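Long-range contact in N-terminal acetyltransferase-like protein (Chaetomium thermophilum, PDB 5NNP), which probably serves as the helical-repeat auxiliary subunit of an N-terminal acetyltransferase A complex, which acetylates the amino termini of proteins: residues 715-720 / 737-742. Numbering follows the deposited sequence.
Sequences KLRKIV and AELVGV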
loop_
_atom_site.group_PDB
_atom_site.type_symbol
_atom_site.label_atom_id
_atom_site.label_comp_id
_atom_site.label_asym_id
_atom_site.label_seq_id
_atom_site.Cartn_x
_atom_site.Cartn_y
_atom_site.Cartn_z
ATOM N N LYS A 715 -36.888 -8.744 7.632
ATOM C CA LYS A 715 -37.201 -7.426 8.187
ATOM C C LYS A 715 -37.627 -6.465 7.076
ATOM O O LYS A 715 -38.488 -5.607 7.271
ATOM C CB LYS A 715 -35.995 -6.866 8.960
ATOM C CG LYS A 715 -36.284 -5.622 9.802
ATOM C CD LYS A 715 -35.161 -5.367 10.819
ATOM C CE LYS A 715 -33.792 -5.207 10.138
ATOM N NZ LYS A 715 -32.638 -5.040 11.086
ATOM N N LEU A 716 -37.026 -6.627 5.903
ATOM C CA LEU A 716 -37.316 -5.754 4.774
ATOM C C LEU A 716 -38.730 -5.971 4.264
ATOM O O LEU A 716 -39.470 -5.021 4.014
ATOM C CB LEU A 716 -36.313 -5.997 3.646
ATOM C CG LEU A 716 -36.226 -5.002 2.489
ATOM C CD1 LEU A 716 -35.642 -3.667 2.943
ATOM C CD2 LEU A 716 -35.382 -5.604 1.378
ATOM N N ARG A 717 -39.101 -7.232 4.111
ATOM C CA ARG A 717 -40.391 -7.567 3.536
ATOM C C ARG A 717 -41.569 -6.970 4.311
ATOM O O ARG A 717 -42.578 -6.596 3.713
ATOM C CB ARG A 717 -40.538 -9.082 3.438
ATOM C CG ARG A 717 -39.659 -9.714 2.369
ATOM C CD ARG A 717 -40.206 -11.076 1.986
ATOM N NE ARG A 717 -39.781 -11.499 0.656
ATOM C CZ ARG A 717 -38.650 -12.151 0.411
ATOM N NH1 ARG A 717 -37.825 -12.451 1.409
ATOM N NH2 ARG A 717 -38.347 -12.503 -0.834
ATOM N N LYS A 718 -41.440 -6.876 5.632
ATOM C CA LYS A 718 -42.472 -6.242 6.453
ATOM C C LYS A 718 -42.615 -4.755 6.109
ATOM O O LYS A 718 -43.730 -4.249 5.948
ATOM C CB LYS A 718 -42.165 -6.411 7.948
ATOM C CG LYS A 718 -43.138 -5.667 8.871
ATOM C CD LYS A 718 -42.739 -5.778 10.337
ATOM C CE LYS A 718 -43.661 -4.947 11.218
ATOM N NZ LYS A 718 -45.097 -5.261 10.979
ATOM N N ILE A 719 -41.479 -4.069 6.001
ATOM C CA ILE A 719 -41.443 -2.637 5.718
ATOM C C ILE A 719 -42.047 -2.330 4.354
ATOM O O ILE A 719 -42.813 -1.377 4.202
ATOM C CB ILE A 719 -39.995 -2.096 5.775
ATOM C CG1 ILE A 719 -39.375 -2.413 7.135
ATOM C CG2 ILE A 719 -39.957 -0.600 5.515
ATOM C CD1 ILE A 719 -40.302 -2.099 8.315
ATOM N N VAL A 720 -41.698 -3.156 3.371
ATOM C CA VAL A 720 -42.211 -3.037 2.008
ATOM C C VAL A 720 -43.746 -3.153 1.924
ATOM O O VAL A 720 -44.411 -2.336 1.279
ATOM C CB VAL A 720 -41.582 -4.110 1.099
ATOM C CG1 VAL A 720 -42.085 -3.959 -0.320
ATOM C CG2 VAL A 720 -40.066 -4.026 1.145
ATOM N N ALA A 737 -40.476 -7.039 -7.418
ATOM C CA ALA A 737 -39.987 -7.962 -8.438
ATOM C C ALA A 737 -38.636 -8.580 -8.053
ATOM O O ALA A 737 -38.465 -9.796 -8.120
ATOM C CB ALA A 737 -39.887 -7.254 -9.789
ATOM N N GLU A 738 -37.683 -7.743 -7.650
ATOM C CA GLU A 738 -36.332 -8.206 -7.357
ATOM C C GLU A 738 -36.196 -8.719 -5.933
ATOM O O GLU A 738 -35.139 -9.205 -5.540
ATOM C CB GLU A 738 -35.325 -7.082 -7.599
ATOM C CG GLU A 738 -35.218 -6.671 -9.051
ATOM C CD GLU A 738 -34.563 -7.732 -9.918
ATOM O OE1 GLU A 738 -34.943 -7.840 -11.106
ATOM O OE2 GLU A 738 -33.670 -8.449 -9.416
ATOM N N LEU A 739 -37.270 -8.602 -5.163
ATOM C CA LEU A 739 -37.289 -9.114 -3.802
ATOM C C LEU A 739 -37.573 -10.618 -3.776
ATOM O O LEU A 739 -36.993 -11.353 -2.974
ATOM C CB LEU A 739 -38.328 -8.369 -2.969
ATOM C CG LEU A 739 -38.335 -8.663 -1.475
ATOM C CD1 LEU A 739 -36.977 -8.371 -0.871
ATOM C CD2 LEU A 739 -39.402 -7.832 -0.804
ATOM N N VAL A 740 -38.467 -11.063 -4.657
ATOM C CA VAL A 740 -38.828 -12.478 -4.767
ATOM C C VAL A 740 -37.640 -13.361 -5.149
ATOM O O VAL A 740 -37.602 -14.545 -4.798
ATOM C CB VAL A 740 -39.942 -12.692 -5.810
ATOM C CG1 VAL A 740 -40.324 -14.159 -5.877
ATOM C CG2 VAL A 740 -41.150 -11.834 -5.478
ATOM N N GLY A 741 -36.680 -12.779 -5.867
ATOM C CA GLY A 741 -35.523 -13.507 -6.361
ATOM C C GLY A 741 -34.847 -14.377 -5.319
ATOM O O GLY A 741 -34.760 -15.595 -5.480
ATOM N N VAL A 742 -34.378 -13.756 -4.241
ATOM C CA VAL A 742 -33.677 -14.490 -3.194
ATOM C C VAL A 742 -33.897 -13.897 -1.803
ATOM O O VAL A 742 -33.390 -12.813 -1.478
ATOM C CB VAL A 742 -32.164 -14.557 -3.481
ATOM C CG1 VAL A 742 -31.628 -13.178 -3.869
ATOM C CG2 VAL A 742 -31.422 -15.125 -2.273
#
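Leu-739 meets three side chains of helix 707-723, Leu-716, Arg-717 and Val-720, between the two helices of the last hairpin of this TPR-like repeat array. It is a worked example of how a leucine near a helix end can be shared between apolar side chains and a basic one, whose aliphatic shaft and guanidinium face both cover it. With CG anti to the backbone N (chi1 -172°), Leu-739 projects toward helix 707-723 and directs one methyl to Leu-716 and the other to Val-720 and Arg-717. CD1 meets CD2 of Leu-716 at 3.9 Å, the two side chains crossing at a slant, whereas CD2 lies 4.3 Å from CG2 of Val-720. Both leucines also pack on helix 689-702, Leu-739 on Leu-693 and Leu-716 on Leu-696, so the hairpin shares a core with the preceding helix. Arg-717 supplies the covering: its CG sits 3.7 Å from CD2 of Leu-739, and the chain runs extended from CG to NE. One face of the guanidinium receives Leu-739 CD1, 4.3 Å above the plane and over its centre. NH2 of Arg-717 comes within 2.8 Å of Leu-739 O, at an angle too poor for a hydrogen bond. An alanine in place of Arg-717 would probably uncover the leucine's CG and CD2 and remove a positive charge beside that oxygen. At the guanidinium's edge, in its plane, Val-740 CA lies 4.0 Å from NH2.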